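Long-range contacts in Ika8 (Synthetic construct, PDB 6G6O), which is a computationally designed, symmetrical eight-bladed beta-propeller built from WD40 repeats, with no assigned natural function: residues 209-215 against 238-244; 139-144 against 178-183; 271-277 against 292-298; 5-11 against 317-322. All blocks are in the same frame, centred on the assembly; numbering follows the deposited sequence.

How the contacts relate
All four contacts join parts of one beta-propeller, at different places. Contact 2 lies innermost: its centre is 9 Å from the centre of the chain, against 18 to 21 Å for the others. It packs the inner strands of two blades together through side chains. Contact 1 also joins two blades, but farther out, with histidines around a tryptophan. Both contacts use the sheet that contains 178-184 and 207-211. Contact 3 is mainly backbone: a tight turn held by the loop to the next blade. Contact 4 closes the ring with strand pairing and waters, partly at the surface. Contacts 3 and 4 touch, with Gly293 O 2.4 Å from Lys318 NZ, a probable hydrogen bond.

Contact 1 of 4, residues 209-215 against 238-244; sequences RDHDGHQ and KVWYIGT
Trp240 is engaged by two histidines in different ways. Its edge points at the face of His211 in an offset edge-to-face pair (centroids 5.8 Å apart, planes at 86°), while His214 turns its edge to the face of Trp240 (4.9 Å, 83°). Trp240 is in the p rotamer (chi1 49°, chi2 -55°), His214 is m, and chi1 of His211 is -34°, between wells. The segments run in opposite senses, with Arg209 beside Gly243 and His214 beside Lys238. Extended residues 209-211 lead into a loop in which Gly213 (phi/psi 85/177), a conformation suited to glycine, packs its CA 3.8 Å from Trp240 CH2. Two weak hydrogen bonds close the outer end: His211 NE2 to Ile242 O, 2.8 Å, and Arg209 NE to Gly243 O, 2.8 Å. The contact joins the outer strand of one propeller blade, and the loop after it, to the third strand of the next and the turn that follows it. His214 is the histidine of the WD-repeat Gly-His pair, and its NE2 bonds to Gly245 O. The Gln215 amide hydrogen-bonds to Ser230 and Thr236. The chemistry implies an interface held mainly by aromatic packing, with two weak hydrogen bonds beside it.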
# COMPACT_ATOMS: atom_id res chain seq x y z
N ARG A 209 9.06 2.93 -21.74
CA ARG A 209 7.98 2.03 -22.12
C ARG A 209 6.65 2.65 -21.74
O ARG A 209 6.51 3.19 -20.64
CB ARG A 209 8.13 0.66 -21.45
CG ARG A 209 9.32 -0.15 -21.93
CD ARG A 209 9.05 -0.76 -23.29
NE ARG A 209 10.17 -1.58 -23.75
CZ ARG A 209 11.00 -1.23 -24.72
NH1 ARG A 209 10.85 -0.07 -25.35
NH2 ARG A 209 12.00 -2.04 -25.07
N ASP A 210 5.69 2.58 -22.65
CA ASP A 210 4.34 3.10 -22.41
C ASP A 210 3.35 2.08 -22.94
O ASP A 210 3.13 1.98 -24.15
CB ASP A 210 4.15 4.46 -23.08
CG ASP A 210 2.69 4.87 -23.14
OD1 ASP A 210 2.02 4.88 -22.08
OD2 ASP A 210 2.21 5.18 -24.25
N HIS A 211 2.75 1.32 -22.03
CA HIS A 211 1.75 0.31 -22.37
C HIS A 211 0.38 0.79 -21.93
O HIS A 211 0.25 1.44 -20.88
CB HIS A 211 2.09 -1.03 -21.70
CG HIS A 211 3.55 -1.30 -21.59
ND1 HIS A 211 4.29 -1.88 -22.60
CD2 HIS A 211 4.42 -1.07 -20.58
CE1 HIS A 211 5.54 -2.00 -22.22
NE2 HIS A 211 5.65 -1.52 -20.99
N ASP A 212 -0.64 0.48 -22.72
CA ASP A 212 -2.01 0.84 -22.36
C ASP A 212 -2.64 -0.14 -21.39
O ASP A 212 -3.69 0.16 -20.82
CB ASP A 212 -2.87 0.95 -23.63
CG ASP A 212 -4.07 1.87 -23.44
OD1 ASP A 212 -5.04 1.48 -22.75
OD2 ASP A 212 -4.04 3.00 -23.97
N GLY A 213 -2.02 -1.29 -21.17
CA GLY A 213 -2.56 -2.28 -20.26
C GLY A 213 -3.58 -3.18 -20.93
O GLY A 213 -3.94 -3.02 -22.10
N HIS A 214 -4.07 -4.14 -20.16
CA HIS A 214 -5.04 -5.12 -20.64
C HIS A 214 -6.39 -5.00 -19.95
O HIS A 214 -7.22 -5.90 -20.08
CB HIS A 214 -4.49 -6.54 -20.47
CG HIS A 214 -3.08 -6.70 -20.96
ND1 HIS A 214 -2.78 -6.88 -22.30
CD2 HIS A 214 -1.90 -6.71 -20.31
CE1 HIS A 214 -1.48 -6.99 -22.44
NE2 HIS A 214 -0.92 -6.90 -21.25
N GLN A 215 -6.63 -3.90 -19.23
CA GLN A 215 -7.88 -3.71 -18.51
C GLN A 215 -8.29 -2.24 -18.57
O GLN A 215 -7.47 -1.36 -18.84
CB GLN A 215 -7.77 -4.16 -17.05
CG GLN A 215 -7.67 -5.66 -16.85
CD GLN A 215 -6.86 -6.03 -15.63
OE1 GLN A 215 -5.73 -5.57 -15.45
NE2 GLN A 215 -7.43 -6.87 -14.77
N LYS A 238 -4.62 -9.85 -13.69
CA LYS A 238 -3.71 -10.13 -14.78
C LYS A 238 -2.26 -9.97 -14.34
O LYS A 238 -1.96 -9.17 -13.44
CB LYS A 238 -4.00 -9.24 -15.99
CG LYS A 238 -5.26 -9.65 -16.73
CD LYS A 238 -5.73 -8.61 -17.72
CE LYS A 238 -6.99 -9.08 -18.44
NZ LYS A 238 -7.57 -8.04 -19.32
N VAL A 239 -1.38 -10.74 -14.97
CA VAL A 239 0.05 -10.72 -14.69
C VAL A 239 0.77 -10.54 -16.02
O VAL A 239 0.62 -11.36 -16.93
CB VAL A 239 0.51 -12.01 -13.99
CG1 VAL A 239 2.02 -12.17 -14.13
CG2 VAL A 239 0.10 -12.00 -12.53
N TRP A 240 1.56 -9.47 -16.13
CA TRP A 240 2.22 -9.17 -17.39
C TRP A 240 3.56 -8.51 -17.11
O TRP A 240 3.84 -8.03 -16.01
CB TRP A 240 1.34 -8.28 -18.29
CG TRP A 240 0.75 -7.07 -17.64
CD1 TRP A 240 -0.03 -7.03 -16.52
CD2 TRP A 240 0.85 -5.72 -18.10
NE1 TRP A 240 -0.40 -5.73 -16.24
CE2 TRP A 240 0.13 -4.91 -17.20
CE3 TRP A 240 1.50 -5.11 -19.18
CZ2 TRP A 240 0.04 -3.53 -17.35
CZ3 TRP A 240 1.40 -3.74 -19.33
CH2 TRP A 240 0.68 -2.97 -18.42
N TYR A 241 4.40 -8.50 -18.15
CA TYR A 241 5.79 -8.08 -18.03
C TYR A 241 5.93 -6.58 -18.29
O TYR A 241 5.30 -6.03 -19.19
CB TYR A 241 6.66 -8.87 -19.00
CG TYR A 241 8.14 -8.82 -18.70
CD1 TYR A 241 8.64 -9.26 -17.48
CD2 TYR A 241 9.04 -8.34 -19.64
CE1 TYR A 241 9.99 -9.22 -17.21
CE2 TYR A 241 10.40 -8.29 -19.37
CZ TYR A 241 10.87 -8.73 -18.15
OH TYR A 241 12.21 -8.69 -17.88
N ILE A 242 6.78 -5.94 -17.48
CA ILE A 242 7.00 -4.50 -17.62
C ILE A 242 7.71 -4.18 -18.93
O ILE A 242 7.42 -3.17 -19.58
CB ILE A 242 7.79 -3.98 -16.40
CG1 ILE A 242 6.83 -3.56 -15.29
CG2 ILE A 242 8.70 -2.83 -16.78
CD1 ILE A 242 7.51 -3.24 -13.98
N GLY A 243 8.62 -5.06 -19.35
CA GLY A 243 9.44 -4.75 -20.52
C GLY A 243 8.65 -4.72 -21.82
O GLY A 243 8.85 -3.82 -22.64
N THR A 244 7.76 -5.68 -22.02
CA THR A 244 7.05 -5.81 -23.29
C THR A 244 5.55 -5.63 -23.19
O THR A 244 4.89 -5.47 -24.23
CB THR A 244 7.33 -7.18 -23.92
OG1 THR A 244 7.42 -8.18 -22.89
CG2 THR A 244 8.64 -7.15 -24.70

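Contact 2 of 4, residues 139-144 against 178-183; sequences TALQFK and ITALAF
This is an inter-blade contact between the inner strands of two neighbouring blades of the beta-propeller, close to the central channel. Strands 139-144 and 178-183 run nearly parallel, 11° apart, with axes 5.7 Å apart at closest approach. They belong to separate sheets, and side chains bring them together. The register sets Thr139 by Ile178 (CA-CA 6.2 Å), Ala140 by Ala180 (5.6 Å) and Gln142 by Ala182 (6.3 Å). Each strand carries a classic beta bulge: Thr139 and Ala140 both face Gly151, and Thr179 and Ala180 both face Gly191. The first residue of each bulge departs from extended angles (psi -19° at Thr139, -36° at Thr179). At this end Thr139, rotamer p, donates a very short hydrogen bond from OG1 to Ile178 O, 2.4 Å. Next, Ala140 CB packs on Leu181 CD2 at 3.7 Å and on Ile178 CG2 at 4.1 Å. Leu181, also p, brings its end toward the other strand. Gln142 lays CG 3.6 Å from Leu181 CD1. A water accepts from Gln142 NE2 at 2.8 Å and, weakly, from Leu181 N at 3.5 Å. At the far end Phe183, p with chi2 -78°, swings its ring across to the partner strand. Lys144 CD lies 3.5 Å from Phe183 CE1, and Lys144 N meets the ring edge 3.3 Å from Phe183 CZ.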
# COMPACT_ATOMS: atom_id res chain seq x y z
N THR A 139 -1.75 9.90 -4.05
CA THR A 139 -2.30 8.56 -4.00
C THR A 139 -1.25 7.47 -3.84
O THR A 139 -1.61 6.36 -3.42
CB THR A 139 -3.13 8.27 -5.26
OG1 THR A 139 -2.28 8.34 -6.41
CG2 THR A 139 -4.26 9.28 -5.40
N ALA A 140 0.01 7.75 -4.14
CA ALA A 140 1.07 6.75 -4.05
C ALA A 140 2.34 7.40 -3.52
O ALA A 140 2.61 8.57 -3.77
CB ALA A 140 1.34 6.09 -5.41
N LEU A 141 3.12 6.61 -2.77
CA LEU A 141 4.33 7.12 -2.13
C LEU A 141 5.31 5.97 -1.97
O LEU A 141 5.08 5.06 -1.17
CB LEU A 141 4.01 7.74 -0.77
CG LEU A 141 4.11 9.26 -0.61
CD1 LEU A 141 4.32 9.61 0.85
CD2 LEU A 141 5.23 9.83 -1.47
N GLN A 142 6.41 6.01 -2.73
CA GLN A 142 7.51 5.07 -2.58
C GLN A 142 8.77 5.84 -2.23
O GLN A 142 9.09 6.85 -2.88
CB GLN A 142 7.72 4.24 -3.85
CG GLN A 142 6.57 3.29 -4.16
CD GLN A 142 6.32 2.28 -3.05
OE1 GLN A 142 7.24 1.87 -2.34
NE2 GLN A 142 5.06 1.88 -2.89
N PHE A 143 9.49 5.38 -1.22
CA PHE A 143 10.65 6.10 -0.69
C PHE A 143 11.76 5.11 -0.38
O PHE A 143 11.60 4.25 0.49
CB PHE A 143 10.26 6.90 0.55
CG PHE A 143 11.43 7.33 1.38
CD1 PHE A 143 12.50 7.99 0.81
CD2 PHE A 143 11.44 7.09 2.75
CE1 PHE A 143 13.58 8.39 1.58
CE2 PHE A 143 12.51 7.49 3.52
CZ PHE A 143 13.58 8.14 2.94
N LYS A 144 12.87 5.22 -1.10
CA LYS A 144 14.06 4.42 -0.86
C LYS A 144 15.29 5.26 -1.16
O LYS A 144 15.27 6.09 -2.08
CB LYS A 144 14.09 3.15 -1.73
CG LYS A 144 12.85 2.27 -1.64
CD LYS A 144 12.36 1.86 -3.02
CE LYS A 144 10.92 1.36 -2.97
NZ LYS A 144 10.37 1.11 -4.33
N ILE A 178 -2.86 8.12 -10.29
CA ILE A 178 -1.84 7.11 -10.03
C ILE A 178 -2.35 6.15 -8.97
O ILE A 178 -2.84 6.58 -7.91
CB ILE A 178 -0.53 7.77 -9.60
CG1 ILE A 178 -0.10 8.84 -10.60
CG2 ILE A 178 0.56 6.72 -9.42
CD1 ILE A 178 0.06 8.32 -12.01
N THR A 179 -2.25 4.85 -9.24
CA THR A 179 -2.64 3.83 -8.27
C THR A 179 -1.45 3.20 -7.56
O THR A 179 -1.55 2.89 -6.37
CB THR A 179 -3.47 2.74 -8.96
OG1 THR A 179 -2.65 2.03 -9.90
CG2 THR A 179 -4.66 3.35 -9.69
N ALA A 180 -0.33 3.01 -8.26
CA ALA A 180 0.87 2.48 -7.64
C ALA A 180 2.07 2.82 -8.51
O ALA A 180 1.93 3.17 -9.69
CB ALA A 180 0.78 0.97 -7.41
N LEU A 181 3.26 2.70 -7.92
CA LEU A 181 4.51 2.96 -8.63
C LEU A 181 5.66 2.30 -7.87
O LEU A 181 5.49 1.83 -6.75
CB LEU A 181 4.75 4.47 -8.80
CG LEU A 181 4.61 5.36 -7.56
CD1 LEU A 181 5.97 5.59 -6.91
CD2 LEU A 181 3.97 6.68 -7.93
N ALA A 182 6.83 2.27 -8.52
CA ALA A 182 8.04 1.71 -7.93
C ALA A 182 9.24 2.25 -8.69
O ALA A 182 9.10 2.76 -9.81
CB ALA A 182 8.02 0.18 -7.94
N PHE A 183 10.42 2.11 -8.10
CA PHE A 183 11.62 2.69 -8.69
C PHE A 183 12.87 2.01 -8.15
O PHE A 183 12.92 1.59 -6.98
CB PHE A 183 11.70 4.19 -8.41
CG PHE A 183 12.05 4.53 -6.98
CD1 PHE A 183 11.10 4.46 -5.98
CD2 PHE A 183 13.34 4.92 -6.65
CE1 PHE A 183 11.42 4.78 -4.68
CE2 PHE A 183 13.67 5.24 -5.35
CZ PHE A 183 12.71 5.16 -4.36
O HOH W 1 2.93 2.67 -4.45

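Contact 3 of 4, residues 271-277 against 292-298; sequences GAADGTI and DGHQSEV
Two straight backbone hydrogen bonds tie the loop 292-298 to the turn it wraps: Val298 N to Ala272 O, 3.1 Å, and His294 N to Gly275 O, 3.1 Å. The turn is type I, Ala272 to Gly275, closed by Gly275 N to Ala272 O at 3.2 Å. Asp274, rotamer p, forms an Asx turn: its OD1 accepts from Thr276 N at 3.1 Å and from Thr276 OG1 at 2.8 Å. Thr276 OG1 also bonds to His254. Gly275 has phi/psi 97/-12, and its CA makes a CA-H...O contact with His294 O at 3.2 Å; a CB here would clash with that oxygen. Likewise, a CB on Gly271 would strike Val298. The nearest CA pairs are Gly271-Val298 (5.2 Å), Ala273-Glu297 (3.8 Å), Gly275-His294 (4.4 Å) and Thr276-Asp292 (4.1 Å), so the segments run in opposite senses. Beyond the backbone bonds, Ile277 CG1 packs on Val298 CG2 at 3.8 Å, and Ile277 CD1 meets the His294 ring edge at CD2, 4.0 Å. The His294 ring bonds through NE2 to Ser310 and through ND1 to Thr316. Gly293-His294 is the Gly-His pair of a WD repeat, in the loop that leads from one propeller blade to the inner strand of the next.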
# COMPACT_ATOMS: atom_id res chain seq x y z
N GLY A 271 -8.02 -9.97 -3.27
CA GLY A 271 -9.29 -9.84 -2.59
C GLY A 271 -10.26 -9.07 -3.46
O GLY A 271 -9.86 -8.19 -4.23
N ALA A 272 -11.54 -9.41 -3.36
CA ALA A 272 -12.58 -8.79 -4.16
C ALA A 272 -13.56 -8.05 -3.26
O ALA A 272 -13.55 -8.18 -2.04
CB ALA A 272 -13.31 -9.82 -5.02
N ALA A 273 -14.44 -7.27 -3.90
CA ALA A 273 -15.43 -6.48 -3.18
C ALA A 273 -16.52 -7.33 -2.55
O ALA A 273 -17.28 -6.82 -1.73
CB ALA A 273 -16.06 -5.45 -4.11
N ASP A 274 -16.62 -8.61 -2.91
CA ASP A 274 -17.59 -9.51 -2.30
C ASP A 274 -17.00 -10.33 -1.17
O ASP A 274 -17.71 -11.15 -0.58
CB ASP A 274 -18.20 -10.43 -3.36
CG ASP A 274 -17.18 -11.32 -4.04
OD1 ASP A 274 -15.97 -11.19 -3.75
OD2 ASP A 274 -17.59 -12.16 -4.87
N GLY A 275 -15.72 -10.14 -0.86
CA GLY A 275 -15.07 -10.83 0.24
C GLY A 275 -14.28 -12.06 -0.16
O GLY A 275 -13.53 -12.58 0.67
N THR A 276 -14.44 -12.54 -1.39
CA THR A 276 -13.70 -13.71 -1.83
C THR A 276 -12.21 -13.42 -1.89
O THR A 276 -11.79 -12.31 -2.22
CB THR A 276 -14.20 -14.18 -3.20
OG1 THR A 276 -14.00 -13.13 -4.16
CG2 THR A 276 -15.68 -14.53 -3.14
N ILE A 277 -11.41 -14.42 -1.56
CA ILE A 277 -9.96 -14.32 -1.57
C ILE A 277 -9.41 -15.53 -2.30
O ILE A 277 -9.59 -16.67 -1.85
CB ILE A 277 -9.37 -14.23 -0.15
CG1 ILE A 277 -9.69 -12.86 0.46
CG2 ILE A 277 -7.87 -14.45 -0.18
CD1 ILE A 277 -9.05 -12.64 1.81
N ASP A 292 -14.21 -17.81 0.31
CA ASP A 292 -15.02 -16.67 0.70
C ASP A 292 -14.48 -16.19 2.04
O ASP A 292 -15.00 -16.50 3.12
CB ASP A 292 -16.50 -17.04 0.77
CG ASP A 292 -17.02 -17.56 -0.56
OD1 ASP A 292 -16.37 -18.45 -1.15
OD2 ASP A 292 -18.08 -17.09 -1.01
N GLY A 293 -13.38 -15.44 1.97
CA GLY A 293 -12.66 -15.08 3.18
C GLY A 293 -13.48 -14.23 4.13
O GLY A 293 -13.56 -14.52 5.33
N HIS A 294 -14.10 -13.18 3.62
CA HIS A 294 -14.89 -12.28 4.44
C HIS A 294 -16.28 -12.13 3.84
O HIS A 294 -16.50 -12.40 2.66
CB HIS A 294 -14.21 -10.91 4.56
CG HIS A 294 -12.82 -10.97 5.09
ND1 HIS A 294 -12.49 -10.58 6.37
CD2 HIS A 294 -11.66 -11.36 4.51
CE1 HIS A 294 -11.19 -10.74 6.56
NE2 HIS A 294 -10.66 -11.21 5.45
N GLN A 295 -17.22 -11.70 4.68
CA GLN A 295 -18.56 -11.38 4.23
C GLN A 295 -18.67 -9.96 3.68
O GLN A 295 -19.77 -9.54 3.32
CB GLN A 295 -19.57 -11.54 5.37
CG GLN A 295 -19.53 -12.87 6.09
CD GLN A 295 -20.44 -12.89 7.30
OE1 GLN A 295 -21.39 -12.11 7.38
NE2 GLN A 295 -20.15 -13.78 8.24
N SER A 296 -17.56 -9.23 3.61
CA SER A 296 -17.56 -7.87 3.11
C SER A 296 -16.31 -7.66 2.25
O SER A 296 -15.41 -8.50 2.23
CB SER A 296 -17.60 -6.84 4.24
OG SER A 296 -18.93 -6.44 4.52
N GLU A 297 -16.28 -6.53 1.56
CA GLU A 297 -15.19 -6.22 0.64
C GLU A 297 -13.84 -6.30 1.33
O GLU A 297 -13.64 -5.73 2.41
CB GLU A 297 -15.40 -4.82 0.06
CG GLU A 297 -14.13 -4.13 -0.40
CD GLU A 297 -14.37 -2.70 -0.84
OE1 GLU A 297 -15.37 -2.46 -1.55
OE2 GLU A 297 -13.57 -1.82 -0.49
N VAL A 298 -12.91 -7.04 0.72
CA VAL A 298 -11.54 -7.09 1.21
C VAL A 298 -10.88 -5.75 0.92
O VAL A 298 -10.76 -5.34 -0.24
CB VAL A 298 -10.77 -8.25 0.57
CG1 VAL A 298 -9.38 -8.34 1.17
CG2 VAL A 298 -11.53 -9.55 0.76

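Contact 4 of 4, residues 5-11 against 317-322; sequences GQELVSL and VKVWYI
Leu11, in the m,t rotamer, reaches across the strands and sets CD1 3.6 Å from Val319 CG2 and 3.9 Å from Val317 CG1; both valines are t. Val9, m, adds CG2 at 3.9 Å from Val319 CB. Leu8, also m,t, lays CD2 3.7 Å from Tyr321 CB, where Tyr321 is t. Glu7 (m, t) brings OE1 3.3 Å from Trp320 CZ3. Glu7 OE1 is also 4.6 Å from Lys318 NZ, too long for a salt bridge. Lys318 is m then all t, and its amine bonds to Gly293. The CA-to-CB bond of Trp320 (m, chi1 -38°) points away from 5-11, yet the ring swings back beside Glu7; its NE1 bonds to Ser310 and it meets the ring of His291. The backbones are antiparallel, with end-to-end directions 162° apart. Glu7 and Trp320 make a non-hydrogen-bonded pair (CA-CA 4.3 Å), flanked by Tyr321 N to Gln6 O, 2.8 Å, and Leu8 N to Val319 O, 3.0 Å. This is the "velcro" closure of beta-propellers: the N-terminal strand supplies the outer strand of the last blade, beside the C-terminal strand. The chain corners at Leu8 (phi/psi -86/-41), and beyond it waters bridge the strands. One water links Glu7 OE2 (2.9 Å), Val9 O (2.5 Å) and Val319 N (3.2 Å). Another joins Leu11 N (3.0 Å) to Val317 O (2.8 Å).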
# COMPACT_ATOMS: atom_id res chain seq x y z
N GLY A 5 -3.92 -25.63 4.96
CA GLY A 5 -4.18 -24.37 4.29
C GLY A 5 -5.45 -23.70 4.78
O GLY A 5 -6.36 -23.42 4.00
N GLN A 6 -5.50 -23.43 6.08
CA GLN A 6 -6.69 -22.86 6.71
C GLN A 6 -6.28 -21.59 7.46
O GLN A 6 -5.20 -21.02 7.24
CB GLN A 6 -7.34 -23.88 7.64
CG GLN A 6 -7.51 -25.26 7.04
CD GLN A 6 -8.80 -25.40 6.26
OE1 GLN A 6 -9.84 -24.90 6.68
NE2 GLN A 6 -8.73 -26.08 5.12
N GLU A 7 -7.14 -21.14 8.36
CA GLU A 7 -6.82 -20.02 9.23
C GLU A 7 -5.90 -20.47 10.35
O GLU A 7 -6.07 -21.56 10.91
CB GLU A 7 -8.09 -19.39 9.81
CG GLU A 7 -8.77 -18.40 8.88
CD GLU A 7 -10.18 -18.06 9.31
OE1 GLU A 7 -11.12 -18.31 8.53
OE2 GLU A 7 -10.36 -17.55 10.44
N LEU A 8 -4.90 -19.64 10.66
CA LEU A 8 -3.96 -19.97 11.73
C LEU A 8 -4.47 -19.55 13.10
O LEU A 8 -4.30 -20.29 14.07
CB LEU A 8 -2.61 -19.30 11.45
CG LEU A 8 -1.77 -19.90 10.32
CD1 LEU A 8 -0.46 -19.14 10.16
CD2 LEU A 8 -1.50 -21.38 10.56
N VAL A 9 -5.09 -18.37 13.19
CA VAL A 9 -5.63 -17.86 14.44
C VAL A 9 -6.92 -17.10 14.16
O VAL A 9 -7.21 -16.73 13.02
CB VAL A 9 -4.63 -16.94 15.19
CG1 VAL A 9 -3.63 -17.77 15.96
CG2 VAL A 9 -3.93 -16.03 14.20
N SER A 10 -7.69 -16.87 15.22
CA SER A 10 -8.93 -16.12 15.15
C SER A 10 -8.75 -14.80 15.89
O SER A 10 -8.50 -14.80 17.10
CB SER A 10 -10.09 -16.92 15.75
OG SER A 10 -11.24 -16.11 15.93
N LEU A 11 -8.88 -13.69 15.17
CA LEU A 11 -8.76 -12.35 15.74
C LEU A 11 -10.13 -11.68 15.72
O LEU A 11 -10.86 -11.77 14.73
CB LEU A 11 -7.75 -11.51 14.96
CG LEU A 11 -6.43 -12.18 14.59
CD1 LEU A 11 -5.70 -11.35 13.54
CD2 LEU A 11 -5.55 -12.37 15.82
N VAL A 317 -10.63 -9.13 10.77
CA VAL A 317 -9.24 -9.38 10.42
C VAL A 317 -9.01 -10.88 10.52
O VAL A 317 -9.35 -11.50 11.54
CB VAL A 317 -8.26 -8.62 11.33
CG1 VAL A 317 -6.83 -8.77 10.83
CG2 VAL A 317 -8.65 -7.15 11.42
N LYS A 318 -8.46 -11.47 9.46
CA LYS A 318 -8.25 -12.91 9.40
C LYS A 318 -6.83 -13.22 8.97
O LYS A 318 -6.22 -12.47 8.20
CB LYS A 318 -9.26 -13.58 8.45
CG LYS A 318 -10.70 -13.51 8.94
CD LYS A 318 -11.65 -14.23 8.02
CE LYS A 318 -13.07 -14.21 8.56
NZ LYS A 318 -14.03 -14.87 7.64
N VAL A 319 -6.31 -14.33 9.47
CA VAL A 319 -4.95 -14.78 9.21
C VAL A 319 -5.02 -16.15 8.57
O VAL A 319 -5.50 -17.11 9.20
CB VAL A 319 -4.10 -14.81 10.49
CG1 VAL A 319 -2.72 -15.38 10.20
CG2 VAL A 319 -3.99 -13.42 11.09
N TRP A 320 -4.56 -16.26 7.32
CA TRP A 320 -4.60 -17.49 6.55
C TRP A 320 -3.21 -18.09 6.43
O TRP A 320 -2.20 -17.41 6.59
CB TRP A 320 -5.17 -17.23 5.15
CG TRP A 320 -6.29 -16.24 5.12
CD1 TRP A 320 -6.19 -14.89 4.91
CD2 TRP A 320 -7.69 -16.51 5.28
NE1 TRP A 320 -7.43 -14.31 4.95
CE2 TRP A 320 -8.37 -15.28 5.17
CE3 TRP A 320 -8.42 -17.68 5.50
CZ2 TRP A 320 -9.75 -15.19 5.28
CZ3 TRP A 320 -9.80 -17.58 5.62
CH2 TRP A 320 -10.45 -16.34 5.50
N TYR A 321 -3.17 -19.39 6.15
CA TYR A 321 -1.93 -20.11 5.89
C TYR A 321 -1.95 -20.67 4.48
O TYR A 321 -2.95 -21.23 4.03
CB TYR A 321 -1.72 -21.25 6.89
CG TYR A 321 -0.59 -22.17 6.48
CD1 TYR A 321 0.74 -21.77 6.58
CD2 TYR A 321 -0.85 -23.44 5.98
CE1 TYR A 321 1.77 -22.60 6.20
CE2 TYR A 321 0.18 -24.29 5.60
CZ TYR A 321 1.49 -23.86 5.71
OH TYR A 321 2.51 -24.69 5.34
N ILE A 322 -0.83 -20.52 3.78
CA ILE A 322 -0.68 -21.09 2.45
C ILE A 322 -0.32 -22.57 2.56
O ILE A 322 -1.19 -23.43 2.53
CB ILE A 322 0.37 -20.33 1.62
CG1 ILE A 322 -0.05 -18.87 1.45
CG2 ILE A 322 0.57 -21.00 0.27
CD1 ILE A 322 -1.33 -18.69 0.68
O HOH W 2 -8.56 -15.49 11.38
O HOH W 3 -9.97 -14.10 12.41
O HOH W 4 -12.29 -10.76 12.78